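Local structure of aminotransferase, class IV (4TVI) at residues D119-E130 with S142-P153; T165-E173 with T206-E214. The protein probably transfers amino groups between the branched-chain amino acids and 2-oxoglutarate with the help of pyridoxal 5'-phosphate, serving isoleucine and valine biosynthesis. All coordinates share one frame; numbering follows the deposited sequence. Where two conformers were deposited one is given.

Contact 1: residues D119-E130 with S142-P153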
loop_
_atom_site.group_PDB
_atom_site.type_symbol
_atom_site.label_atom_id
_atom_site.label_comp_id
_atom_site.label_asym_id
_atom_site.label_seq_id
_atom_site.Cartn_x
_atom_site.Cartn_y
_atom_site.Cartn_z
ATOM N N ASP A 119 21.599 -12.000 17.647
ATOM C CA ASP A 119 20.498 -12.420 16.776
ATOM C C ASP A 119 20.017 -11.246 15.933
ATOM O O ASP A 119 19.872 -10.122 16.429
ATOM C CB ASP A 119 19.325 -12.994 17.580
ATOM C CG ASP A 119 19.739 -14.120 18.499
ATOM O OD1 ASP A 119 20.741 -14.805 18.201
ATOM O OD2 ASP A 119 19.046 -14.331 19.516
ATOM N N VAL A 120 19.786 -11.501 14.653
ATOM C CA VAL A 120 19.509 -10.419 13.727
ATOM C C VAL A 120 18.264 -10.699 12.881
ATOM O O VAL A 120 18.022 -11.833 12.455
ATOM C CB VAL A 120 20.725 -10.158 12.796
ATOM C CG1 VAL A 120 20.437 -9.010 11.826
ATOM C CG2 VAL A 120 21.988 -9.855 13.616
ATOM N N TYR A 121 17.473 -9.650 12.682
ATOM C CA TYR A 121 16.370 -9.626 11.737
ATOM C C TYR A 121 16.803 -9.001 10.403
ATOM O O TYR A 121 17.322 -7.880 10.357
ATOM C CB TYR A 121 15.184 -8.884 12.357
ATOM C CG TYR A 121 14.081 -8.508 11.398
ATOM C CD1 TYR A 121 13.434 -9.457 10.623
ATOM C CD2 TYR A 121 13.640 -7.194 11.325
ATOM C CE1 TYR A 121 12.413 -9.094 9.755
ATOM C CE2 TYR A 121 12.623 -6.826 10.478
ATOM C CZ TYR A 121 12.009 -7.772 9.693
ATOM O OH TYR A 121 10.990 -7.376 8.852
ATOM N N ILE A 122 16.604 -9.764 9.331
ATOM C CA ILE A 122 17.096 -9.427 7.996
ATOM C C ILE A 122 15.967 -9.027 7.041
ATOM O O ILE A 122 15.130 -9.862 6.694
ATOM C CB ILE A 122 17.859 -10.623 7.384
ATOM C CG1 ILE A 122 18.960 -11.108 8.332
ATOM C CG2 ILE A 122 18.422 -10.266 6.016
ATOM C CD1 ILE A 122 19.476 -12.489 7.982
ATOM N N ARG A 123 15.934 -7.765 6.616
ATOM C CA ARG A 123 14.871 -7.304 5.723
ATOM C C ARG A 123 15.408 -6.716 4.417
ATOM O O ARG A 123 15.855 -5.569 4.382
ATOM C CB ARG A 123 13.977 -6.263 6.415
ATOM C CG ARG A 123 12.818 -5.767 5.519
ATOM C CD ARG A 123 11.873 -4.807 6.244
ATOM N NE ARG A 123 12.556 -3.599 6.699
ATOM C CZ ARG A 123 12.867 -3.355 7.968
ATOM N NH1 ARG A 123 12.546 -4.236 8.905
ATOM N NH2 ARG A 123 13.496 -2.231 8.302
ATOM N N PRO A 124 15.373 -7.508 3.334
ATOM C CA PRO A 124 15.649 -7.006 1.984
ATOM C C PRO A 124 14.489 -6.156 1.470
ATOM O O PRO A 124 13.339 -6.479 1.766
ATOM C CB PRO A 124 15.793 -8.282 1.146
ATOM C CG PRO A 124 15.869 -9.408 2.129
ATOM C CD PRO A 124 15.127 -8.958 3.336
ATOM N N MET A 125 14.779 -5.099 0.717
ATOM C CA MET A 125 13.726 -4.221 0.207
ATOM C C MET A 125 14.012 -3.734 -1.215
ATOM O O MET A 125 15.129 -3.326 -1.530
ATOM C CB MET A 125 13.544 -3.022 1.137
ATOM C CG MET A 125 12.951 -3.366 2.496
ATOM S SD MET A 125 12.896 -1.954 3.618
ATOM C CE MET A 125 14.645 -1.627 3.832
ATOM N N TYR A 126 12.992 -3.794 -2.065
ATOM C CA TYR A 126 13.043 -3.259 -3.422
ATOM C C TYR A 126 11.939 -2.223 -3.594
ATOM O O TYR A 126 10.860 -2.381 -3.025
ATOM C CB TYR A 126 12.837 -4.346 -4.472
ATOM C CG TYR A 126 14.002 -5.252 -4.780
ATOM C CD1 TYR A 126 15.189 -4.754 -5.302
ATOM C CD2 TYR A 126 13.883 -6.624 -4.620
ATOM C CE1 TYR A 126 16.245 -5.601 -5.615
ATOM C CE2 TYR A 126 14.921 -7.471 -4.929
ATOM C CZ TYR A 126 16.103 -6.959 -5.425
ATOM O OH TYR A 126 17.135 -7.820 -5.734
ATOM N N TRP A 127 12.194 -1.192 -4.394
ATOM C CA TRP A 127 11.191 -0.167 -4.674
ATOM C C TRP A 127 11.556 0.629 -5.928
ATOM O O TRP A 127 12.705 0.622 -6.368
ATOM C CB TRP A 127 11.041 0.774 -3.481
ATOM C CG TRP A 127 12.236 1.668 -3.283
ATOM C CD1 TRP A 127 12.404 2.936 -3.768
ATOM C CD2 TRP A 127 13.432 1.353 -2.557
ATOM N NE1 TRP A 127 13.628 3.431 -3.382
ATOM C CE2 TRP A 127 14.281 2.478 -2.640
ATOM C CE3 TRP A 127 13.869 0.229 -1.847
ATOM C CZ2 TRP A 127 15.536 2.515 -2.033
ATOM C CZ3 TRP A 127 15.122 0.267 -1.243
ATOM C CH2 TRP A 127 15.940 1.403 -1.343
ATOM N N ALA A 128 10.582 1.331 -6.494
ATOM C CA ALA A 128 10.843 2.162 -7.666
ATOM C C ALA A 128 11.126 3.599 -7.257
ATOM O O ALA A 128 10.399 4.171 -6.447
ATOM C CB ALA A 128 9.674 2.112 -8.632
ATOM N N GLU A 129 12.186 4.178 -7.817
ATOM C CA GLU A 129 12.493 5.583 -7.570
ATOM C C GLU A 129 11.667 6.512 -8.464
ATOM O O GLU A 129 11.352 7.633 -8.070
ATOM C CB GLU A 129 13.981 5.870 -7.781
ATOM C CG GLU A 129 14.864 5.497 -6.610
ATOM C CD GLU A 129 14.621 6.377 -5.399
ATOM O OE1 GLU A 129 14.184 7.536 -5.580
ATOM O OE2 GLU A 129 14.860 5.908 -4.265
ATOM N N GLU A 130 11.333 6.050 -9.669
ATOM C CA GLU A 130 10.622 6.874 -10.645
ATOM C C GLU A 130 9.367 6.190 -11.166
ATOM O O GLU A 130 9.256 4.962 -11.132
ATOM C CB GLU A 130 11.521 7.208 -11.836
ATOM C CG GLU A 130 12.913 7.691 -11.491
ATOM C CD GLU A 130 13.766 7.866 -12.731
ATOM O OE1 GLU A 130 13.323 8.571 -13.664
ATOM O OE2 GLU A 130 14.868 7.282 -12.783
ATOM N N SER A 142 14.104 1.919 -12.722
ATOM C CA SER A 142 14.461 2.806 -11.621
ATOM C C SER A 142 14.431 2.075 -10.283
ATOM O O SER A 142 14.515 2.701 -9.227
ATOM C CB SER A 142 13.522 4.013 -11.573
ATOM O OG SER A 142 12.234 3.641 -11.111
ATOM N N THR A 143 14.342 0.748 -10.331
ATOM C CA THR A 143 14.328 -0.071 -9.120
ATOM C C THR A 143 15.620 0.085 -8.324
ATOM O O THR A 143 16.716 0.076 -8.894
ATOM C CB THR A 143 14.120 -1.566 -9.453
ATOM O OG1 THR A 143 12.850 -1.736 -10.096
ATOM C CG2 THR A 143 14.147 -2.416 -8.188
ATOM N N ASP A 144 15.484 0.275 -7.012
ATOM C CA ASP A 144 16.644 0.338 -6.131
ATOM C C ASP A 144 16.495 -0.666 -4.990
ATOM O O ASP A 144 15.421 -1.225 -4.779
ATOM C CB ASP A 144 16.840 1.755 -5.585
ATOM C CG ASP A 144 18.294 2.050 -5.237
ATOM O OD1 ASP A 144 19.122 1.108 -5.242
ATOM O OD2 ASP A 144 18.614 3.227 -4.980
ATOM N N PHE A 145 17.575 -0.874 -4.247
ATOM C CA PHE A 145 17.622 -1.915 -3.227
ATOM C C PHE A 145 18.189 -1.409 -1.909
ATOM O O PHE A 145 19.035 -0.512 -1.885
ATOM C CB PHE A 145 18.456 -3.093 -3.743
ATOM C CG PHE A 145 18.713 -4.168 -2.721
ATOM C CD1 PHE A 145 17.770 -5.154 -2.478
ATOM C CD2 PHE A 145 19.916 -4.216 -2.032
ATOM C CE1 PHE A 145 18.010 -6.151 -1.555
ATOM C CE2 PHE A 145 20.164 -5.219 -1.103
ATOM C CZ PHE A 145 19.211 -6.184 -0.864
ATOM N N ALA A 146 17.717 -1.985 -0.812
ATOM C CA ALA A 146 18.338 -1.767 0.486
ATOM C C ALA A 146 18.151 -3.007 1.348
ATOM O O ALA A 146 17.111 -3.666 1.287
ATOM C CB ALA A 146 17.768 -0.536 1.173
ATOM N N LEU A 147 19.174 -3.335 2.128
ATOM C CA LEU A 147 19.130 -4.489 3.017
ATOM C C LEU A 147 19.334 -4.036 4.457
ATOM O O LEU A 147 20.429 -3.619 4.837
ATOM C CB LEU A 147 20.195 -5.511 2.620
ATOM C CG LEU A 147 20.279 -6.790 3.453
ATOM C CD1 LEU A 147 18.945 -7.538 3.432
ATOM C CD2 LEU A 147 21.402 -7.666 2.933
ATOM N N CYS A 148 18.280 -4.120 5.257
ATOM C CA CYS A 148 18.328 -3.613 6.623
ATOM C C CYS A 148 18.445 -4.743 7.641
ATOM O O CYS A 148 17.589 -5.633 7.705
ATOM C CB CYS A 148 17.080 -2.767 6.910
ATOM S SG CYS A 148 17.072 -1.971 8.534
ATOM N N LEU A 149 19.513 -4.699 8.429
ATOM C CA LEU A 149 19.747 -5.681 9.479
ATOM C C LEU A 149 19.587 -5.046 10.849
ATOM O O LEU A 149 20.249 -4.051 11.163
ATOM C CB LEU A 149 21.144 -6.297 9.363
ATOM C CG LEU A 149 21.564 -6.854 8.003
ATOM C CD1 LEU A 149 22.893 -7.582 8.123
ATOM C CD2 LEU A 149 20.496 -7.751 7.410
ATOM N N GLU A 150 18.696 -5.613 11.654
ATOM C CA GLU A 150 18.455 -5.115 13.002
ATOM C C GLU A 150 18.729 -6.183 14.056
ATOM O O GLU A 150 18.224 -7.303 13.964
ATOM C CB GLU A 150 17.019 -4.609 13.142
ATOM C CG GLU A 150 16.735 -3.937 14.480
ATOM C CD GLU A 150 15.354 -3.303 14.531
ATOM O OE1 GLU A 150 14.581 -3.484 13.564
ATOM O OE2 GLU A 150 15.042 -2.627 15.534
ATOM N N ALA A 151 19.529 -5.825 15.055
ATOM C CA ALA A 151 19.790 -6.708 16.180
ATOM C C ALA A 151 18.537 -6.870 17.038
ATOM O O ALA A 151 18.108 -5.939 17.719
ATOM C CB ALA A 151 20.939 -6.174 17.018
ATOM N N ILE A 152 17.925 -8.045 16.959
ATOM C CA ILE A 152 16.778 -8.378 17.796
ATOM C C ILE A 152 16.974 -9.739 18.446
ATOM O O ILE A 152 17.052 -10.748 17.749
ATOM C CB ILE A 152 15.475 -8.385 16.990
ATOM C CG1 ILE A 152 15.286 -7.037 16.282
ATOM C CG2 ILE A 152 14.291 -8.711 17.900
ATOM C CD1 ILE A 152 13.978 -6.908 15.536
ATOM N N PRO A 153 17.071 -9.773 19.785
ATOM C CA PRO A 153 17.284 -11.042 20.488
ATOM C C PRO A 153 16.159 -12.045 20.227
ATOM O O PRO A 153 14.984 -11.677 20.253
ATOM C CB PRO A 153 17.312 -10.625 21.961
ATOM C CG PRO A 153 17.727 -9.189 21.935
ATOM C CD PRO A 153 17.077 -8.625 20.706
HETATM O O HOH W 1 17.363 5.237 -3.850
#
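Two neighbouring strands of an antiparallel sheet, 120-128 and 143-151, pair along their whole length, with axes that come within 4.5 Å and run at 163°. Paired backbone bonds recur at Tyr121-Glu150, Arg123-Cys148, Met125-Ala146 and Trp127-Asp144. On the face with Ile122, the side chains of Ile122 and Leu149 lie side by side, CG2 to CD2 at 3.5 Å. Further along, Phe145 CD1 rests over one face of the Tyr126 ring toward its rim, 3.5 Å from Tyr126 CE1, the two planes 55° apart. On the sheet face that holds Tyr121, Arg123 and Met125 lies Trp127, whose CG sits between its backbone N and carbonyl carbon (chi1 70°), swinging the indole toward the partner strand; Asp144 CB lies over the six-membered ring, 4.2 Å from its centroid, while Ala146 CB meets the edge. Trp127 NE1 donates to Glu129 OE2 at 2.9 Å, nearly straight and in the ring plane. The same oxygen accepts a hydrogen bond from a water that also donates to Asp144 OD2, and pairs with Arg49 of the second subunit; Glu129 OE1 bonds Ser55 OG, and Lys40 bridges to Asp144. Strands 64-70 and 35-39 flank the pair, and helix 100-111 packs on Phe145 and Leu149.

Contact 2: residues T165-E173 with T206-E214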
loop_
_atom_site.group_PDB
_atom_site.type_symbol
_atom_site.label_atom_id
_atom_site.label_comp_id
_atom_site.label_asym_id
_atom_site.label_seq_id
_atom_site.Cartn_x
_atom_site.Cartn_y
_atom_site.Cartn_z
ATOM N N THR A 165 -12.005 -10.163 13.297
ATOM C CA THR A 165 -11.926 -8.794 12.814
ATOM C C THR A 165 -13.024 -8.535 11.789
ATOM O O THR A 165 -13.474 -9.450 11.095
ATOM C CB THR A 165 -10.551 -8.486 12.193
ATOM O OG1 THR A 165 -10.572 -7.172 11.623
ATOM C CG2 THR A 165 -10.208 -9.506 11.108
ATOM N N SER A 166 -13.465 -7.286 11.717
ATOM C CA SER A 166 -14.521 -6.899 10.799
ATOM C C SER A 166 -13.991 -6.798 9.376
ATOM O O SER A 166 -14.754 -6.711 8.423
ATOM C CB SER A 166 -15.130 -5.568 11.234
ATOM O OG SER A 166 -14.181 -4.529 11.092
ATOM N N PHE A 167 -12.674 -6.764 9.237
ATOM C CA PHE A 167 -12.074 -6.640 7.919
ATOM C C PHE A 167 -11.671 -7.997 7.358
ATOM O O PHE A 167 -11.488 -8.952 8.107
ATOM C CB PHE A 167 -10.870 -5.706 7.984
ATOM C CG PHE A 167 -11.175 -4.389 8.644
ATOM C CD1 PHE A 167 -11.960 -3.443 8.005
ATOM C CD2 PHE A 167 -10.675 -4.099 9.905
ATOM C CE1 PHE A 167 -12.246 -2.232 8.612
ATOM C CE2 PHE A 167 -10.958 -2.885 10.519
ATOM C CZ PHE A 167 -11.742 -1.952 9.870
ATOM N N ARG A 168 -11.543 -8.078 6.038
ATOM C CA ARG A 168 -11.166 -9.325 5.388
ATOM C C ARG A 168 -9.929 -9.138 4.520
ATOM O O ARG A 168 -9.546 -8.010 4.186
ATOM C CB ARG A 168 -12.312 -9.884 4.540
ATOM C CG ARG A 168 -13.648 -9.946 5.245
ATOM C CD ARG A 168 -14.712 -10.643 4.383
ATOM N NE ARG A 168 -16.007 -10.661 5.062
ATOM C CZ ARG A 168 -17.185 -10.790 4.453
ATOM N NH1 ARG A 168 -17.257 -10.920 3.134
ATOM N NH2 ARG A 168 -18.300 -10.785 5.169
ATOM N N ARG A 169 -9.311 -10.260 4.167
ATOM C CA ARG A 169 -8.236 -10.297 3.188
ATOM C C ARG A 169 -8.726 -9.793 1.840
ATOM O O ARG A 169 -9.847 -10.087 1.433
ATOM C CB ARG A 169 -7.701 -11.726 3.026
ATOM C CG ARG A 169 -7.163 -12.372 4.294
ATOM C CD ARG A 169 -5.920 -11.668 4.810
ATOM N NE ARG A 169 -4.906 -11.543 3.769
ATOM C CZ ARG A 169 -4.007 -10.566 3.717
ATOM N NH1 ARG A 169 -3.991 -9.621 4.650
ATOM N NH2 ARG A 169 -3.121 -10.533 2.731
ATOM N N PRO A 170 -7.891 -9.019 1.144
ATOM C CA PRO A 170 -8.185 -8.723 -0.259
ATOM C C PRO A 170 -7.882 -9.934 -1.135
ATOM O O PRO A 170 -7.515 -10.996 -0.623
ATOM C CB PRO A 170 -7.256 -7.549 -0.583
ATOM C CG PRO A 170 -6.242 -7.491 0.530
ATOM C CD PRO A 170 -6.562 -8.538 1.554
ATOM N N TYR A 171 -8.036 -9.776 -2.444
ATOM C CA TYR A 171 -7.731 -10.838 -3.394
ATOM C C TYR A 171 -7.119 -10.210 -4.633
ATOM O O TYR A 171 -7.199 -8.999 -4.812
ATOM C CB TYR A 171 -8.989 -11.650 -3.739
ATOM C CG TYR A 171 -10.188 -10.798 -4.106
ATOM C CD1 TYR A 171 -10.969 -10.204 -3.121
ATOM C CD2 TYR A 171 -10.534 -10.582 -5.430
ATOM C CE1 TYR A 171 -12.063 -9.418 -3.447
ATOM C CE2 TYR A 171 -11.627 -9.797 -5.765
ATOM C CZ TYR A 171 -12.386 -9.219 -4.767
ATOM O OH TYR A 171 -13.474 -8.437 -5.090
ATOM N N LEU A 172 -6.536 -11.039 -5.492
ATOM C CA LEU A 172 -5.663 -10.571 -6.571
ATOM C C LEU A 172 -6.278 -9.515 -7.489
ATOM O O LEU A 172 -5.578 -8.643 -7.999
ATOM C CB LEU A 172 -5.204 -11.760 -7.416
ATOM C CG LEU A 172 -4.102 -11.472 -8.438
ATOM C CD1 LEU A 172 -2.853 -10.932 -7.755
ATOM C CD2 LEU A 172 -3.778 -12.719 -9.241
ATOM N N GLU A 173 -7.583 -9.604 -7.706
ATOM C CA GLU A 173 -8.263 -8.691 -8.612
ATOM C C GLU A 173 -8.272 -7.237 -8.116
ATOM O O GLU A 173 -8.400 -6.302 -8.911
ATOM C CB GLU A 173 -9.689 -9.182 -8.840
ATOM C CG GLU A 173 -10.323 -8.683 -10.110
ATOM C CD GLU A 173 -11.496 -9.555 -10.529
ATOM O OE1 GLU A 173 -12.498 -9.609 -9.786
ATOM O OE2 GLU A 173 -11.391 -10.219 -11.580
ATOM N N THR A 206 -10.219 -13.755 7.866
ATOM C CA THR A 206 -10.819 -14.557 6.808
ATOM C C THR A 206 -10.651 -13.884 5.453
ATOM O O THR A 206 -10.357 -12.687 5.375
ATOM C CB THR A 206 -12.316 -14.803 7.048
ATOM O OG1 THR A 206 -13.037 -13.575 6.894
ATOM C CG2 THR A 206 -12.549 -15.373 8.442
ATOM N N ASP A 207 -10.792 -14.668 4.388
ATOM C CA ASP A 207 -10.847 -14.122 3.038
ATOM C C ASP A 207 -12.290 -13.705 2.743
ATOM O O ASP A 207 -13.155 -13.805 3.613
ATOM C CB ASP A 207 -10.326 -15.133 2.008
ATOM C CG ASP A 207 -11.057 -16.468 2.061
ATOM O OD1 ASP A 207 -12.257 -16.486 2.398
ATOM O OD2 ASP A 207 -10.424 -17.504 1.761
ATOM N N VAL A 208 -12.556 -13.274 1.515
ATOM C CA VAL A 208 -13.871 -12.762 1.151
ATOM C C VAL A 208 -14.935 -13.865 1.179
ATOM O O VAL A 208 -16.127 -13.591 1.357
ATOM C CB VAL A 208 -13.801 -12.075 -0.243
ATOM C CG1 VAL A 208 -15.166 -12.000 -0.925
ATOM C CG2 VAL A 208 -13.208 -10.675 -0.095
ATOM N N LEU A 209 -14.495 -15.116 1.073
ATOM C CA LEU A 209 -15.401 -16.256 1.160
ATOM C C LEU A 209 -15.780 -16.588 2.600
ATOM O O LEU A 209 -16.657 -17.407 2.842
ATOM C CB LEU A 209 -14.771 -17.485 0.500
ATOM C CG LEU A 209 -14.483 -17.373 -0.995
ATOM C CD1 LEU A 209 -13.964 -18.690 -1.541
ATOM C CD2 LEU A 209 -15.755 -16.973 -1.714
ATOM N N GLY A 210 -15.111 -15.960 3.557
ATOM C CA GLY A 210 -15.398 -16.221 4.956
ATOM C C GLY A 210 -14.583 -17.388 5.493
ATOM O O GLY A 210 -14.830 -17.878 6.595
ATOM N N ASN A 211 -13.596 -17.831 4.724
ATOM C CA ASN A 211 -12.725 -18.904 5.181
ATOM C C ASN A 211 -11.447 -18.334 5.785
ATOM O O ASN A 211 -10.896 -17.359 5.273
ATOM C CB ASN A 211 -12.396 -19.843 4.026
ATOM C CG ASN A 211 -13.628 -20.529 3.480
ATOM O OD1 ASN A 211 -14.474 -20.988 4.241
ATOM N ND2 ASN A 211 -13.730 -20.613 2.157
ATOM N N VAL A 212 -10.989 -18.940 6.878
ATOM C CA VAL A 212 -9.789 -18.476 7.561
ATOM C C VAL A 212 -8.601 -18.491 6.616
ATOM O O VAL A 212 -8.395 -19.461 5.884
ATOM C CB VAL A 212 -9.472 -19.331 8.805
ATOM C CG1 VAL A 212 -8.169 -18.880 9.441
ATOM C CG2 VAL A 212 -10.606 -19.239 9.811
ATOM N N ALA A 213 -7.844 -17.396 6.622
ATOM C CA ALA A 213 -6.639 -17.277 5.819
ATOM C C ALA A 213 -5.391 -17.382 6.690
ATOM O O ALA A 213 -4.502 -18.183 6.423
ATOM C CB ALA A 213 -6.642 -15.958 5.059
ATOM N N GLU A 214 -5.334 -16.552 7.727
ATOM C CA GLU A 214 -4.162 -16.452 8.589
ATOM C C GLU A 214 -4.474 -15.480 9.711
ATOM O O GLU A 214 -5.623 -15.063 9.866
ATOM C CB GLU A 214 -2.932 -15.982 7.804
ATOM C CG GLU A 214 -3.159 -14.685 7.028
ATOM C CD GLU A 214 -1.874 -14.112 6.460
ATOM O OE1 GLU A 214 -0.809 -14.722 6.683
ATOM O OE2 GLU A 214 -1.927 -13.060 5.787
HETATM O O HOH W 2 -11.891 -11.586 8.722
HETATM O O HOH W 3 -10.128 -12.468 0.113
#
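Arg169 N donates to Thr206 O at 2.9 Å, the direct hydrogen bond across the contact, almost straight at 173° and in the carbonyl plane. Two waters extend this junction, one donating to Phe167 O and accepting from Thr206 N, the other donating to Arg169 O and accepting from Val208 N. Arg169 bends at chi2 and chi3, which folds its guanidinium back between Pro170 CD on one face and Glu214 OE2 on the other. With the oxygen 3.9 Å from Arg169 NE and the two planes 76° apart, this long salt bridge is charge attraction alone; NE donates instead to Thr236 O. Glu214 OE1 lies close to the pyridine N1 of the cofactor-bearing Lys180, which probably puts Arg169 in the second shell of the cofactor site. Tyr171 CE1 touches Val208 CG2 at 3.8 Å. At the tight bend from Asp207 to Gly210, Asn211 N donates to Asp207 OD1 at 3.0 Å from above the carboxylate plane, Leu209 N adds a weak bond, and Gly210 N donates to Asp207 O, closing a type I turn. Helix 185-198 borders the 165-173 loop, and a classic beta bulge at Ala213 and Glu214 faces Val205 of strand 202-206.

Overall arrangement
From the N terminus, contact 1 comes first: the 11 residues between 119-130 and 142-153 contain no helix or strand, so it closes a short connection between adjacent strands of the five-stranded antiparallel sheet. Only after it has closed does contact 2 open, so the two follow in series, neither nested nor crossed. Contact 2 spans 32 residues, including helix 185-198 and the cofactor-bearing Lys180, and ties the loop after strand 160-164 to the turn between strands 202-206 and 212-215 of the mixed sheet. The centres of contact 1 and contact 2 lie about 28 Å apart on opposite sides of the chain's centre. The nearest atoms of contact 1 and contact 2 are about 14 Å apart; both contacts also meet the second subunit.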